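Local coordinates for protein polycyclic ketone monooxygenase (Myceliophthora thermophila, PDB 5MQ6) that uses FAD and NADPH to insert one oxygen atom beside the carbonyl of ketones, especially bulky polycyclic ones, yielding esters or lactones, at residues 483-491 and 503-511. Numbering follows the deposited sequence.
Sequences IGGGSPAVR and SLDDKWQTH
With chi1 at -150°, Trp508 swings its indole away from its own backbone N and lays it against the glycine turn and Ser487, while Ser487, its OG anti to the backbone N (chi1 174°), reaches Asp505. One indole face receives Ser487 CA over the five-membered ring, 3.6 Å from its centroid, and Pro488 CD over the six-membered ring; the flat, wide tryptophan thus covers two consecutive residues by CH-pi contacts. Trp508 NE1 donates to Gly485 O at 3.0 Å; the oxygen lies in the ring plane, though NE1 stands above the carbonyl plane. Gln509, bent at chi2, brings NE2 from above the Gly484 carbonyl plane to Gly484 O (2.8 Å), which takes Ser487 N on its opposite face. The same NE2 donates to Asp505 OD1, met from the other face by Ser487 OG at 2.6 Å, so one carboxylate oxygen is gripped twice. Small Ala489 lets the backbones approach, its CB 4.0 Å from Asp505 CB. All three glycines have positive phi; a CB on Gly484 would also strike Val490 CB, and one on Gly486 the preceding carbonyl oxygen. Ser487 OG also accepts weak bonds from the amides of Ala489 and Val490: a serine N-cap on helix 488-492, which carries FAD-binding Thr492 and docks on helix 504-511.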
ATOM      1  N   ILE A 483      -1.852   4.083   9.824  1.00 32.91           N
ATOM      2  CA  ILE A 483      -2.954   4.611  10.611  1.00 34.00           C
ATOM      3  C   ILE A 483      -3.202   3.809  11.929  1.00 31.66           C
ATOM      4  O   ILE A 483      -3.092   2.530  11.988  1.00 28.43           O
ATOM      5  CB  ILE A 483      -4.205   4.807   9.670  1.00 35.37           C
ATOM      6  CG1 ILE A 483      -5.280   5.679  10.344  1.00 39.04           C
ATOM      7  CG2 ILE A 483      -4.751   3.487   9.125  1.00 29.63           C
ATOM      8  CD1 ILE A 483      -4.863   7.141  10.494  1.00 37.56           C
ATOM      9  N   GLY A 484      -3.505   4.545  12.994  1.00 29.18           N
ATOM     10  CA  GLY A 484      -3.873   3.897  14.295  1.00 30.31           C
ATOM     11  C   GLY A 484      -2.733   3.126  14.969  1.00 30.21           C
ATOM     12  O   GLY A 484      -2.965   2.066  15.684  1.00 25.56           O
ATOM     13  N   GLY A 485      -1.515   3.692  14.770  1.00 26.69           N
ATOM     14  CA  GLY A 485      -0.244   3.088  15.229  1.00 28.72           C
ATOM     15  C   GLY A 485       0.002   1.687  14.653  1.00 29.21           C
ATOM     16  O   GLY A 485       0.625   0.859  15.322  1.00 31.69           O
ATOM     17  N   GLY A 486      -0.514   1.419  13.433  1.00 26.82           N
ATOM     18  CA  GLY A 486      -0.467   0.055  12.880  1.00 27.91           C
ATOM     19  C   GLY A 486      -1.542  -0.918  13.337  1.00 24.67           C
ATOM     20  O   GLY A 486      -1.423  -2.070  13.063  1.00 27.57           O
ATOM     21  N   SER A 487      -2.587  -0.489  14.021  1.00 21.62           N
ATOM     22  CA  SER A 487      -3.607  -1.402  14.523  1.00 24.18           C
ATOM     23  C   SER A 487      -4.202  -2.138  13.346  1.00 24.31           C
ATOM     24  O   SER A 487      -4.655  -1.492  12.393  1.00 22.28           O
ATOM     25  CB  SER A 487      -4.739  -0.611  15.174  1.00 25.32           C
ATOM     26  OG  SER A 487      -5.787  -1.423  15.550  1.00 20.55           O
ATOM     27  N   PRO A 488      -4.196  -3.503  13.373  1.00 22.96           N
ATOM     28  CA  PRO A 488      -4.900  -4.105  12.236  1.00 22.34           C
ATOM     29  C   PRO A 488      -6.388  -3.735  12.173  1.00 21.56           C
ATOM     30  O   PRO A 488      -6.954  -3.741  11.111  1.00 23.56           O
ATOM     31  CB  PRO A 488      -4.654  -5.595  12.439  1.00 23.72           C
ATOM     32  CG  PRO A 488      -3.331  -5.666  13.194  1.00 21.87           C
ATOM     33  CD  PRO A 488      -3.524  -4.529  14.164  1.00 23.56           C
ATOM     34  N   ALA A 489      -7.011  -3.361  13.282  1.00 21.11           N
ATOM     35  CA  ALA A 489      -8.414  -3.002  13.317  1.00 22.22           C
ATOM     36  C   ALA A 489      -8.633  -1.647  12.622  1.00 24.81           C
ATOM     37  O   ALA A 489      -9.514  -1.485  11.712  1.00 26.63           O
ATOM     38  CB  ALA A 489      -8.870  -2.908  14.761  1.00 22.65           C
ATOM     39  N   VAL A 490      -7.851  -0.664  13.060  1.00 21.76           N
ATOM     40  CA  VAL A 490      -7.995   0.657  12.463  1.00 23.87           C
ATOM     41  C   VAL A 490      -7.675   0.599  11.003  1.00 22.62           C
ATOM     42  O   VAL A 490      -8.398   1.150  10.201  1.00 23.93           O
ATOM     43  CB  VAL A 490      -7.099   1.741  13.096  1.00 25.98           C
ATOM     44  CG1 VAL A 490      -7.292   3.101  12.413  1.00 26.99           C
ATOM     45  CG2 VAL A 490      -7.465   1.898  14.577  1.00 26.98           C
ATOM     46  N   ARG A 491      -6.591  -0.045  10.644  1.00 21.06           N
ATOM     47  CA  ARG A 491      -6.255  -0.075   9.262  1.00 24.01           C
ATOM     48  C   ARG A 491      -7.295  -0.742   8.357  1.00 24.69           C
ATOM     49  O   ARG A 491      -7.432  -0.405   7.221  1.00 28.37           O
ATOM     50  CB  ARG A 491      -4.965  -0.788   9.112  1.00 25.60           C
ATOM     51  CG  ARG A 491      -4.588  -0.917   7.654  1.00 29.91           C
ATOM     52  CD  ARG A 491      -3.178  -1.462   7.511  1.00 31.47           C
ATOM     53  NE  ARG A 491      -2.998  -2.796   8.120  1.00 32.53           N
ATOM     54  CZ  ARG A 491      -2.469  -3.045   9.318  1.00 28.00           C
ATOM     55  NH1 ARG A 491      -2.076  -2.029  10.107  1.00 29.27           N
ATOM     56  NH2 ARG A 491      -2.322  -4.338   9.718  1.00 21.84           N
ATOM     57  N   SER A 503     -11.229  -5.641  22.861  1.00 25.87           N
ATOM     58  CA  SER A 503     -11.014  -4.953  21.599  1.00 25.59           C
ATOM     59  C   SER A 503      -9.557  -4.979  21.155  1.00 27.04           C
ATOM     60  O   SER A 503      -8.635  -4.569  21.899  1.00 26.70           O
ATOM     61  CB  SER A 503     -11.435  -3.501  21.683  1.00 24.47           C
ATOM     62  OG  SER A 503     -10.815  -2.859  20.555  1.00 22.45           O
ATOM     63  N   LEU A 504      -9.328  -5.410  19.932  1.00 24.29           N
ATOM     64  CA  LEU A 504      -7.935  -5.481  19.446  1.00 24.98           C
ATOM     65  C   LEU A 504      -7.306  -4.088  19.534  1.00 26.25           C
ATOM     66  O   LEU A 504      -6.144  -3.914  19.983  1.00 23.39           O
ATOM     67  CB  LEU A 504      -7.854  -6.033  18.004  1.00 23.62           C
ATOM     68  CG  LEU A 504      -6.434  -6.190  17.424  1.00 23.59           C
ATOM     69  CD1 LEU A 504      -5.561  -7.050  18.323  1.00 23.65           C
ATOM     70  CD2 LEU A 504      -6.462  -6.778  16.042  1.00 23.78           C
ATOM     71  N   ASP A 505      -8.084  -3.099  19.114  1.00 25.10           N
ATOM     72  CA  ASP A 505      -7.519  -1.772  19.016  1.00 29.58           C
ATOM     73  C   ASP A 505      -7.238  -1.172  20.380  1.00 24.48           C
ATOM     74  O   ASP A 505      -6.264  -0.499  20.580  1.00 26.88           O
ATOM     75  CB  ASP A 505      -8.379  -0.825  18.170  1.00 32.69           C
ATOM     76  CG  ASP A 505      -7.633   0.442  17.830  1.00 34.76           C
ATOM     77  OD1 ASP A 505      -6.493   0.363  17.304  1.00 33.62           O
ATOM     78  OD2 ASP A 505      -8.167   1.516  18.170  1.00 36.19           O
ATOM     79  N   ASP A 506      -8.097  -1.415  21.328  1.00 29.10           N
ATOM     80  CA  ASP A 506      -7.831  -0.931  22.685  1.00 30.03           C
ATOM     81  C   ASP A 506      -6.568  -1.559  23.232  1.00 29.68           C
ATOM     82  O   ASP A 506      -5.702  -0.856  23.749  1.00 25.65           O
ATOM     83  CB  ASP A 506      -9.000  -1.201  23.590  1.00 31.85           C
ATOM     84  CG  ASP A 506     -10.261  -0.441  23.161  1.00 31.03           C
ATOM     85  OD1 ASP A 506     -10.179   0.606  22.469  1.00 39.06           O
ATOM     86  OD2 ASP A 506     -11.366  -0.915  23.515  1.00 45.11           O
ATOM     87  N   LYS A 507      -6.407  -2.876  23.057  1.00 29.46           N
ATOM     88  CA  LYS A 507      -5.115  -3.509  23.436  1.00 24.99           C
ATOM     89  C   LYS A 507      -3.932  -2.794  22.755  1.00 23.33           C
ATOM     90  O   LYS A 507      -2.938  -2.420  23.389  1.00 21.89           O
ATOM     91  CB  LYS A 507      -5.113  -4.969  23.031  1.00 26.37           C
ATOM     92  CG  LYS A 507      -3.930  -5.804  23.510  1.00 25.12           C
ATOM     93  CD  LYS A 507      -3.988  -7.216  22.970  1.00 23.09           C
ATOM     94  CE  LYS A 507      -2.646  -7.924  23.123  1.00 21.65           C
ATOM     95  NZ  LYS A 507      -2.615  -9.256  22.436  1.00 21.37           N
ATOM     96  N   TRP A 508      -4.033  -2.605  21.451  1.00 23.33           N
ATOM     97  CA  TRP A 508      -2.968  -2.005  20.681  1.00 23.62           C
ATOM     98  C   TRP A 508      -2.584  -0.607  21.200  1.00 24.38           C
ATOM     99  O   TRP A 508      -1.426  -0.275  21.314  1.00 28.06           O
ATOM    100  CB  TRP A 508      -3.463  -1.799  19.247  1.00 26.36           C
ATOM    101  CG  TRP A 508      -2.380  -1.869  18.269  1.00 25.41           C
ATOM    102  CD1 TRP A 508      -1.698  -0.835  17.715  1.00 25.88           C
ATOM    103  CD2 TRP A 508      -1.852  -3.079  17.695  1.00 23.22           C
ATOM    104  NE1 TRP A 508      -0.780  -1.320  16.801  1.00 24.33           N
ATOM    105  CE2 TRP A 508      -0.875  -2.689  16.749  1.00 20.91           C
ATOM    106  CE3 TRP A 508      -2.163  -4.433  17.839  1.00 22.95           C
ATOM    107  CZ2 TRP A 508      -0.192  -3.582  16.008  1.00 18.91           C
ATOM    108  CZ3 TRP A 508      -1.454  -5.339  17.068  1.00 23.60           C
ATOM    109  CH2 TRP A 508      -0.502  -4.919  16.182  1.00 19.73           C
ATOM    110  N   GLN A 509      -3.596   0.218  21.462  1.00 25.12           N
ATOM    111  CA  GLN A 509      -3.388   1.624  21.866  1.00 26.56           C
ATOM    112  C   GLN A 509      -2.911   1.715  23.332  1.00 27.63           C
ATOM    113  O   GLN A 509      -2.112   2.573  23.649  1.00 25.22           O
ATOM    114  CB  GLN A 509      -4.653   2.427  21.707  1.00 22.27           C
ATOM    115  CG  GLN A 509      -5.295   2.554  20.341  1.00 28.15           C
ATOM    116  CD  GLN A 509      -4.296   2.807  19.217  1.00 33.02           C
ATOM    117  OE1 GLN A 509      -3.331   3.524  19.419  1.00 35.04           O
ATOM    118  NE2 GLN A 509      -4.525   2.210  18.047  1.00 31.38           N
ATOM    119  N   THR A 510      -3.401   0.824  24.190  1.00 27.41           N
ATOM    120  CA  THR A 510      -3.111   0.867  25.582  1.00 28.16           C
ATOM    121  C   THR A 510      -1.862   0.160  25.968  1.00 31.83           C
ATOM    122  O   THR A 510      -1.111   0.690  26.737  1.00 34.29           O
ATOM    123  CB  THR A 510      -4.244   0.283  26.442  1.00 34.82           C
ATOM    124  OG1 THR A 510      -4.433  -1.098  26.098  1.00 49.08           O
ATOM    125  CG2 THR A 510      -5.561   1.022  26.234  1.00 28.49           C
ATOM    126  N   HIS A 511      -1.638  -1.058  25.476  1.00 31.10           N
ATOM    127  CA  HIS A 511      -0.484  -1.861  25.842  1.00 31.58           C
ATOM    128  C   HIS A 511       0.634  -1.757  24.788  1.00 33.65           C
ATOM    129  O   HIS A 511       1.829  -2.055  25.092  1.00 32.39           O
ATOM    130  CB  HIS A 511      -0.968  -3.305  26.039  1.00 30.83           C
ATOM    131  CG  HIS A 511       0.114  -4.376  26.034  1.00 44.18           C
ATOM    132  ND1 HIS A 511       0.981  -4.593  27.103  1.00 40.59           N
ATOM    133  CD2 HIS A 511       0.377  -5.369  25.134  1.00 37.68           C
ATOM    134  CE1 HIS A 511       1.790  -5.598  26.811  1.00 47.17           C
ATOM    135  NE2 HIS A 511       1.437  -6.094  25.630  1.00 46.51           N
TER